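Local coordinates for neural cell adhesion molecule 1 (Homo sapiens, PDB 2HAZ), which mediates adhesion between neural cells and carries in its first fibronectin type III repeat a helix critical for polysialylation of its N-glycans, at residues V15-S19 with S98-P104; K41-V47 with T78-A84. All blocks are in the same frame, centred on the assembly; numbering follows the deposited sequence.

Interaction 1: V15-S19 with S98-P104; sequences VEPYS and SEFKTQP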
# COMPACT_ATOMS: atom_id res chain seq x y z
N VAL A 15 -8.76 -4.41 3.83
CA VAL A 15 -8.39 -3.30 4.67
C VAL A 15 -9.30 -3.28 5.90
O VAL A 15 -10.53 -3.32 5.78
CB VAL A 15 -8.54 -1.97 3.92
CG1 VAL A 15 -8.09 -0.81 4.81
CG2 VAL A 15 -7.76 -2.02 2.59
N GLU A 16 -8.70 -3.28 7.09
CA GLU A 16 -9.48 -3.22 8.31
C GLU A 16 -9.38 -1.79 8.83
O GLU A 16 -8.36 -1.40 9.39
CB GLU A 16 -9.00 -4.22 9.36
CG GLU A 16 -8.89 -5.65 8.85
CD GLU A 16 -7.77 -6.43 9.52
OE1 GLU A 16 -6.69 -6.55 8.89
OE2 GLU A 16 -7.94 -6.91 10.67
N PRO A 17 -10.44 -1.00 8.61
CA PRO A 17 -10.42 0.37 9.06
C PRO A 17 -10.92 0.57 10.49
O PRO A 17 -11.82 -0.15 10.96
CB PRO A 17 -11.35 1.08 8.06
CG PRO A 17 -12.36 0.02 7.72
CD PRO A 17 -11.68 -1.32 7.86
N TYR A 18 -10.33 1.55 11.15
CA TYR A 18 -10.87 2.09 12.37
C TYR A 18 -11.33 3.53 12.10
O TYR A 18 -11.88 3.81 11.02
CB TYR A 18 -9.83 1.96 13.50
CG TYR A 18 -9.51 0.50 13.67
CD1 TYR A 18 -10.38 -0.33 14.39
CD2 TYR A 18 -8.41 -0.07 13.04
CE1 TYR A 18 -10.13 -1.69 14.50
CE2 TYR A 18 -8.15 -1.42 13.16
CZ TYR A 18 -9.02 -2.22 13.89
OH TYR A 18 -8.76 -3.55 14.02
N SER A 19 -11.08 4.44 13.04
CA SER A 19 -11.59 5.80 12.92
C SER A 19 -10.70 6.72 12.11
O SER A 19 -11.17 7.40 11.20
CB SER A 19 -11.91 6.42 14.29
OG SER A 19 -13.08 5.82 14.80
N SER A 98 -7.94 -0.51 -3.68
CA SER A 98 -8.95 -1.10 -2.81
C SER A 98 -9.66 0.01 -2.06
O SER A 98 -9.01 0.91 -1.53
CB SER A 98 -8.31 -2.04 -1.80
OG SER A 98 -9.29 -2.62 -0.94
N GLU A 99 -10.99 -0.05 -2.02
CA GLU A 99 -11.75 1.02 -1.42
C GLU A 99 -12.25 0.56 -0.04
O GLU A 99 -12.71 -0.57 0.11
CB GLU A 99 -12.90 1.43 -2.35
CG GLU A 99 -12.50 2.32 -3.57
CD GLU A 99 -11.99 1.55 -4.82
OE1 GLU A 99 -12.76 0.79 -5.46
OE2 GLU A 99 -10.80 1.74 -5.21
N PHE A 100 -12.13 1.43 0.96
CA PHE A 100 -12.67 1.16 2.30
C PHE A 100 -13.29 2.44 2.89
O PHE A 100 -13.15 3.53 2.32
CB PHE A 100 -11.58 0.63 3.23
CG PHE A 100 -10.47 1.63 3.49
CD1 PHE A 100 -10.52 2.48 4.60
CD2 PHE A 100 -9.39 1.73 2.62
CE1 PHE A 100 -9.49 3.42 4.83
CE2 PHE A 100 -8.37 2.65 2.83
CZ PHE A 100 -8.43 3.50 3.93
N LYS A 101 -13.96 2.29 4.03
CA LYS A 101 -14.56 3.43 4.75
C LYS A 101 -14.16 3.41 6.23
O LYS A 101 -14.26 2.38 6.91
CB LYS A 101 -16.09 3.42 4.61
CG LYS A 101 -16.74 4.77 4.94
CD LYS A 101 -18.27 4.70 4.73
CE LYS A 101 -18.85 6.10 4.73
NZ LYS A 101 -20.32 6.13 4.92
N THR A 102 -13.69 4.56 6.72
CA THR A 102 -13.35 4.66 8.13
C THR A 102 -14.64 4.66 8.93
O THR A 102 -15.66 5.19 8.49
CB THR A 102 -12.50 5.94 8.44
OG1 THR A 102 -13.07 7.08 7.79
CG2 THR A 102 -11.05 5.78 7.96
N GLN A 103 -14.60 4.03 10.10
CA GLN A 103 -15.73 3.99 11.02
C GLN A 103 -16.06 5.36 11.61
O GLN A 103 -15.19 6.23 11.69
CB GLN A 103 -15.43 3.00 12.16
CG GLN A 103 -15.17 1.59 11.66
CD GLN A 103 -15.14 0.60 12.81
OE1 GLN A 103 -16.10 0.50 13.58
NE2 GLN A 103 -14.04 -0.14 12.93
N PRO A 104 -17.33 5.54 12.03
CA PRO A 104 -17.74 6.70 12.81
C PRO A 104 -17.06 6.70 14.17
O PRO A 104 -16.83 5.63 14.75
CB PRO A 104 -19.26 6.49 12.98
CG PRO A 104 -19.52 5.10 12.70
CD PRO A 104 -18.46 4.65 11.72
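The backbone carbonyl of Tyr-18 takes a hydrogen bond from the N-H of Gln-103, with N to O at 2.9 Å; the donor stands well above the carbonyl plane. Gln-103 adds a second bond with its side chain: NE2 reaches Pro-17 O at 3.0 Å, nearly straight at the hydrogen (170°). CG of Gln-103 is anti to its own carbonyl carbon (chi1 -59°), and the extended chain beyond runs alongside Tyr-18, amide and ring planes 35° apart. Ser-19 O rests against Thr-102 CB at 3.4 Å, while OG1 of Thr-102 is hydrogen-bonded to Lys-74 O and Thr-77 N. Further back the contact turns apolar. Val-15 lays CG1 over one face of the Phe-100 ring, a CH-pi contact 3.8 Å from the centroid, and Pro-17 CB meets CD1 of the same ring at 3.8 Å. Trimming Phe-100 to an alanine would probably take away the ring face under Val-15 CG1 and part of what Pro-17 CB packs on, opening a gap between the sheets. The two strands run nearly parallel, in opposite sheets of the fibronectin type III sandwich: 11-17 pairs with 22-27, and 90-101 with 78-87, whose Val-81 also touches Val-15 and Phe-100.

Interaction 2: K41-V47 with T78-A84; sequences KAEWRAV and TYAVRLA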
# COMPACT_ATOMS: atom_id res chain seq x y z
N LYS A 41 5.46 1.45 -0.73
CA LYS A 41 4.81 2.75 -0.70
C LYS A 41 3.30 2.55 -0.71
O LYS A 41 2.76 1.90 -1.61
CB LYS A 41 5.25 3.60 -1.89
CG LYS A 41 4.77 5.05 -1.85
CD LYS A 41 5.13 5.72 -3.17
CE LYS A 41 4.94 7.20 -3.17
NZ LYS A 41 5.27 7.73 -4.54
N ALA A 42 2.63 3.09 0.30
CA ALA A 42 1.17 3.19 0.27
C ALA A 42 0.77 4.59 -0.16
O ALA A 42 1.30 5.57 0.34
CB ALA A 42 0.57 2.89 1.64
N GLU A 43 -0.17 4.65 -1.10
CA GLU A 43 -0.83 5.89 -1.50
C GLU A 43 -2.33 5.76 -1.23
O GLU A 43 -2.95 4.74 -1.58
CB GLU A 43 -0.59 6.15 -2.99
CG GLU A 43 0.88 6.16 -3.38
CD GLU A 43 1.08 6.41 -4.86
OE1 GLU A 43 1.09 5.43 -5.64
OE2 GLU A 43 1.21 7.60 -5.23
N TRP A 44 -2.93 6.79 -0.63
CA TRP A 44 -4.38 6.77 -0.37
C TRP A 44 -5.00 8.12 -0.67
O TRP A 44 -4.32 9.15 -0.61
CB TRP A 44 -4.71 6.31 1.07
CG TRP A 44 -4.17 7.20 2.16
CD1 TRP A 44 -4.81 8.25 2.78
CD2 TRP A 44 -2.86 7.14 2.73
NE1 TRP A 44 -3.99 8.81 3.73
CE2 TRP A 44 -2.79 8.14 3.73
CE3 TRP A 44 -1.75 6.30 2.54
CZ2 TRP A 44 -1.63 8.36 4.50
CZ3 TRP A 44 -0.60 6.51 3.32
CH2 TRP A 44 -0.56 7.53 4.29
N ARG A 45 -6.29 8.11 -0.99
CA ARG A 45 -7.03 9.36 -1.14
C ARG A 45 -8.51 9.16 -0.87
O ARG A 45 -9.07 8.09 -1.17
CB ARG A 45 -6.82 9.96 -2.53
CG ARG A 45 -7.21 9.08 -3.66
CD ARG A 45 -7.54 9.84 -4.96
NE ARG A 45 -8.16 8.87 -5.86
CZ ARG A 45 -9.46 8.81 -6.16
NH1 ARG A 45 -10.32 9.71 -5.67
NH2 ARG A 45 -9.90 7.85 -6.97
N ALA A 46 -9.14 10.18 -0.29
CA ALA A 46 -10.57 10.18 -0.07
C ALA A 46 -11.25 10.20 -1.44
O ALA A 46 -10.94 11.04 -2.29
CB ALA A 46 -10.98 11.37 0.77
N VAL A 47 -12.16 9.25 -1.66
CA VAL A 47 -12.89 9.16 -2.93
C VAL A 47 -13.60 10.51 -3.21
O VAL A 47 -14.23 11.09 -2.32
CB VAL A 47 -13.89 7.98 -2.89
CG1 VAL A 47 -14.81 7.99 -4.09
CG2 VAL A 47 -13.15 6.63 -2.77
N THR A 78 -14.90 7.50 2.92
CA THR A 78 -14.47 6.43 2.00
C THR A 78 -13.16 6.81 1.30
O THR A 78 -13.05 7.91 0.73
CB THR A 78 -15.56 6.15 0.95
OG1 THR A 78 -16.83 6.02 1.61
CG2 THR A 78 -15.24 4.86 0.14
N TYR A 79 -12.19 5.89 1.35
CA TYR A 79 -10.86 6.09 0.73
C TYR A 79 -10.55 5.01 -0.31
O TYR A 79 -11.07 3.89 -0.23
CB TYR A 79 -9.72 6.05 1.78
CG TYR A 79 -9.69 7.22 2.73
CD1 TYR A 79 -8.84 8.30 2.50
CD2 TYR A 79 -10.53 7.26 3.85
CE1 TYR A 79 -8.83 9.39 3.35
CE2 TYR A 79 -10.51 8.33 4.71
CZ TYR A 79 -9.66 9.40 4.46
OH TYR A 79 -9.63 10.46 5.31
N ALA A 80 -9.70 5.35 -1.27
CA ALA A 80 -9.00 4.37 -2.13
C ALA A 80 -7.56 4.28 -1.66
O ALA A 80 -6.96 5.32 -1.36
CB ALA A 80 -9.03 4.82 -3.61
N VAL A 81 -7.04 3.05 -1.59
CA VAL A 81 -5.63 2.79 -1.28
C VAL A 81 -5.02 1.83 -2.32
O VAL A 81 -5.69 0.96 -2.86
CB VAL A 81 -5.43 2.28 0.17
CG1 VAL A 81 -6.08 0.94 0.41
CG2 VAL A 81 -3.95 2.25 0.57
N ARG A 82 -3.74 2.07 -2.61
CA ARG A 82 -2.95 1.19 -3.46
C ARG A 82 -1.52 1.11 -2.90
O ARG A 82 -1.11 1.97 -2.10
CB ARG A 82 -2.97 1.71 -4.90
CG ARG A 82 -2.33 3.08 -5.09
CD ARG A 82 -2.85 3.79 -6.34
NE ARG A 82 -1.87 4.79 -6.77
CZ ARG A 82 -1.94 5.52 -7.88
NH1 ARG A 82 -2.95 5.39 -8.74
NH2 ARG A 82 -0.98 6.39 -8.14
N LEU A 83 -0.80 0.06 -3.29
CA LEU A 83 0.54 -0.26 -2.82
C LEU A 83 1.46 -0.53 -3.98
O LEU A 83 1.06 -1.16 -4.96
CB LEU A 83 0.53 -1.54 -1.99
CG LEU A 83 0.06 -1.59 -0.55
CD1 LEU A 83 0.35 -3.00 -0.08
CD2 LEU A 83 0.81 -0.58 0.32
N ALA A 84 2.71 -0.11 -3.82
CA ALA A 84 3.80 -0.42 -4.75
C ALA A 84 5.02 -0.84 -3.94
O ALA A 84 5.23 -0.34 -2.83
CB ALA A 84 4.12 0.77 -5.61
O HOH W 1 -14.69 10.41 0.42
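Two neighbouring antiparallel strands of the four-stranded sheet in the fibronectin type III sandwich, 39-46 and 78-87, are zipped together here by regular backbone hydrogen bonds. Lys-41 with Ala-84, Glu-43 with Arg-82 and Arg-45 with Ala-80 are the hydrogen-bonded pairs, each joined by two N-H to O bonds. Val-47 N adds one to Thr-78 O at 2.9 Å, and a water donates to both Thr-78 O and Val-47 O, tying off that end.

In this beta sandwich one face of the sheet turns inward. There Ala-42 CB packs on Leu-83 CD2 at 3.7 Å, and Trp-44 CB on Val-81 CG2 at 4.2 Å. At Ala-46 and Tyr-79 the side chains diverge, the Tyr-79 ring lying beside the Trp-44 indole and pointing the same way, with Tyr-79 CD1 at the indole edge, 4.0 Å from Trp-44 CD1. Tyr-79 CE1 also touches Ala-46 CB at 3.9 Å, while its OH is hydrogen-bonded to Lys-74 N.

The other face carries the charges. Arg-82 sets CG between its backbone N and carbonyl carbon (chi1 64°) and stretches out to NE, which forms a salt bridge with Glu-43 OE1 at 3.2 Å; NH2 adds a weak bond to the same oxygen. OE1 lies near the guanidinium plane, yet the arginine comes from above the carboxylate plane, the two planes 60° apart. Trp-52 makes a cation-pi contact with Arg-82.

How the interactions relate
Interaction 1 is a surface contact, its centre about 14 Å from the centre of the chain, bridging the two sheets of the sandwich; interaction 2, its centre about 7 Å from the chain's centre and partly buried, joins neighbours within one sheet. Their chemistry follows: side-chain packing with a few bonds near the C-terminal end in the first, a continuous backbone ladder in the second, with a salt bridge on the outer face. Strands 78-87 and 90-101 are neighbours in the four-stranded sheet, so the contacts meet directly, with Tyr-79 N 2.7 Å from Phe-100 O and Ser-98 N 2.8 Å from Val-81 O, both probable hydrogen bonds. Along the chain, interaction 2 is nested within the loop that interaction 1 closes.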